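Local coordinates for pentalenene synthase (Streptomyces chartreusis NRRL 3882, PDB 6Q4S), which probably catalyses the magnesium-dependent 1,10-cyclisation of farnesyl diphosphate to the bicyclic sesquiterpene alcohol 7-epi-alpha-eudesmol, at residues His153-Asp158 against Arg177-Gly182. Residues are numbered along the deposited sequence; the frame is centred on the assembly and turned at random.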
loop_
_atom_site.group_PDB
_atom_site.type_symbol
_atom_site.label_atom_id
_atom_site.label_comp_id
_atom_site.label_asym_id
_atom_site.label_seq_id
_atom_site.Cartn_x
_atom_site.Cartn_y
_atom_site.Cartn_z
ATOM N N HIS A 153 -12.217 -2.630 -7.817
ATOM C CA HIS A 153 -12.731 -3.754 -8.599
ATOM C C HIS A 153 -13.694 -4.618 -7.786
ATOM O O HIS A 153 -14.722 -5.035 -8.308
ATOM C CB HIS A 153 -11.638 -4.674 -9.125
ATOM C CG HIS A 153 -12.160 -5.835 -9.932
ATOM N ND1 HIS A 153 -12.818 -5.672 -11.133
ATOM C CD2 HIS A 153 -12.160 -7.170 -9.692
ATOM C CE1 HIS A 153 -13.176 -6.843 -11.615
ATOM N NE2 HIS A 153 -12.751 -7.775 -10.787
ATOM N N CYS A 154 -13.337 -4.953 -6.545
ATOM C CA CYS A 154 -14.264 -5.692 -5.648
ATOM C C CYS A 154 -15.568 -4.933 -5.415
ATOM O O CYS A 154 -16.635 -5.563 -5.365
ATOM C CB CYS A 154 -13.595 -6.020 -4.295
ATOM S SG CYS A 154 -12.243 -7.187 -4.494
ATOM N N GLU A 155 -15.511 -3.619 -5.224
ATOM C CA GLU A 155 -16.752 -2.824 -5.106
ATOM C C GLU A 155 -17.659 -2.935 -6.373
ATOM O O GLU A 155 -18.904 -2.957 -6.281
ATOM C CB GLU A 155 -16.494 -1.363 -4.793
ATOM C CG GLU A 155 -15.889 -1.176 -3.396
ATOM C CD GLU A 155 -15.509 0.233 -3.139
ATOM O OE1 GLU A 155 -15.958 1.134 -3.858
ATOM O OE2 GLU A 155 -14.777 0.460 -2.161
ATOM N N GLU A 156 -17.043 -2.991 -7.547
ATOM C CA GLU A 156 -17.790 -3.138 -8.820
ATOM C C GLU A 156 -18.467 -4.494 -8.929
ATOM O O GLU A 156 -19.653 -4.579 -9.266
ATOM C CB GLU A 156 -16.813 -2.949 -9.985
ATOM C CG GLU A 156 -17.330 -2.963 -11.406
ATOM C CD GLU A 156 -16.186 -2.558 -12.370
ATOM O OE1 GLU A 156 -15.123 -3.258 -12.444
ATOM O OE2 GLU A 156 -16.286 -1.474 -12.921
ATOM N N VAL A 157 -17.729 -5.530 -8.600
ATOM C CA VAL A 157 -18.229 -6.875 -8.514
ATOM C C VAL A 157 -19.412 -7.034 -7.534
ATOM O O VAL A 157 -20.413 -7.816 -7.839
ATOM C CB VAL A 157 -17.109 -7.852 -8.145
ATOM C CG1 VAL A 157 -17.660 -9.204 -7.758
ATOM C CG2 VAL A 157 -16.088 -8.024 -9.319
ATOM N N ASP A 158 -19.299 -6.392 -6.352
ATOM C CA ASP A 158 -20.386 -6.478 -5.358
ATOM C C ASP A 158 -21.605 -5.695 -5.854
ATOM O O ASP A 158 -22.720 -6.139 -5.644
ATOM C CB ASP A 158 -19.976 -5.983 -3.949
ATOM C CG ASP A 158 -19.019 -6.928 -3.227
ATOM O OD1 ASP A 158 -19.151 -8.181 -3.328
ATOM O OD2 ASP A 158 -18.110 -6.399 -2.514
ATOM N N ARG A 177 -15.194 5.645 -11.419
ATOM C CA ARG A 177 -14.616 5.122 -12.668
ATOM C C ARG A 177 -13.127 5.473 -12.664
ATOM O O ARG A 177 -12.340 4.707 -13.217
ATOM C CB ARG A 177 -15.251 5.712 -13.898
ATOM C CG ARG A 177 -14.702 5.205 -15.234
ATOM C CD ARG A 177 -14.995 3.745 -15.326
ATOM N NE ARG A 177 -14.639 3.250 -16.614
ATOM C CZ ARG A 177 -13.825 2.232 -16.831
ATOM N NH1 ARG A 177 -13.214 1.575 -15.814
ATOM N NH2 ARG A 177 -13.573 1.921 -18.094
ATOM N N ARG A 178 -12.790 6.613 -12.076
ATOM C CA ARG A 178 -11.383 6.964 -11.829
ATOM C C ARG A 178 -10.647 5.889 -11.036
ATOM O O ARG A 178 -9.459 5.611 -11.282
ATOM C CB ARG A 178 -11.265 8.297 -11.137
ATOM C CG ARG A 178 -9.811 8.768 -10.963
ATOM C CD ARG A 178 -9.722 10.041 -10.158
ATOM N NE ARG A 178 -10.272 11.195 -10.917
ATOM C CZ ARG A 178 -10.453 12.421 -10.410
ATOM N NH1 ARG A 178 -10.154 12.679 -9.153
ATOM N NH2 ARG A 178 -10.912 13.407 -11.168
ATOM N N ARG A 179 -11.358 5.277 -10.112
ATOM C CA ARG A 179 -10.777 4.223 -9.297
ATOM C C ARG A 179 -10.689 2.879 -10.039
ATOM O O ARG A 179 -9.692 2.206 -9.948
ATOM C CB ARG A 179 -11.529 4.056 -7.992
ATOM C CG ARG A 179 -11.679 5.363 -7.151
ATOM C CD ARG A 179 -12.677 5.179 -6.008
ATOM N NE ARG A 179 -12.371 4.037 -5.145
ATOM C CZ ARG A 179 -13.264 3.287 -4.524
ATOM N NH1 ARG A 179 -14.575 3.510 -4.675
ATOM N NH2 ARG A 179 -12.883 2.225 -3.830
ATOM N N THR A 180 -11.754 2.472 -10.712
ATOM C CA THR A 180 -11.848 1.157 -11.311
ATOM C C THR A 180 -10.980 1.043 -12.579
ATOM O O THR A 180 -10.683 -0.067 -13.013
ATOM C CB THR A 180 -13.320 0.763 -11.692
ATOM O OG1 THR A 180 -13.857 1.699 -12.623
ATOM C CG2 THR A 180 -14.236 0.735 -10.430
ATOM N N VAL A 181 -10.652 2.157 -13.206
ATOM C CA VAL A 181 -9.940 2.057 -14.494
ATOM C C VAL A 181 -8.464 1.607 -14.311
ATOM O O VAL A 181 -7.912 1.030 -15.219
ATOM C CB VAL A 181 -10.025 3.346 -15.296
ATOM C CG1 VAL A 181 -9.175 4.436 -14.715
ATOM C CG2 VAL A 181 -9.630 3.135 -16.753
ATOM N N GLY A 182 -7.867 1.844 -13.146
ATOM C CA GLY A 182 -6.585 1.157 -12.820
ATOM C C GLY A 182 -5.354 1.733 -13.560
ATOM O O GLY A 182 -4.359 1.017 -13.878
HETATM O O HOH W 1 -12.499 -2.821 -12.364
#
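Glu155 and Arg179 join two helices of the all-helical class I terpene synthase fold, 136-161 and 170-180, and illustrate how a sparse helix-helix interface can be held by paired polar groups. The arginine reaches the carboxylate end-on with both terminal nitrogens, one for each oxygen: Arg179 NH1 donates to Glu155 OE1 at 2.9 Å, and Arg179 NH2 to Glu155 OE2 at 3.1 Å. The second bond is nearly straight (171°), yet the two flat groups are turned 59° apart, and NH2 approaches OE2 from above the carboxylate plane. A bend at chi3 in the arginine chain brings its guanidinium across the glutamate. Were the residue at Glu155 an alanine, NH1 and NH2 of Arg179 would probably lose their carboxylate mate and the guanidinium would be freer to swing.

Beside this bridge, Glu156 extends with CG anti to its backbone nitrogen (chi1 -176°), bringing OE2 to 3.9 Å from the methyl CG2 of Thr180, a van der Waals contact. The other oxygen of Glu156, OE1, accepts a 2.7 Å hydrogen bond from a water, which also bonds His153 ND1 and weakly donates to Thr180 O, linking the helices. This side faces the probable active site: Glu156 lies about 7 Å, side chain to side chain, from Asp80, a likely magnesium ligand. Arg177, probably a substrate-binding residue, is fixed through NE by a salt bridge to Asp224. Thr180 OG1 donates weakly to Arg177 O and accepts from Arg177 NH1 at 3.3 Å, with the hydroxyl oxygen in the guanidinium plane.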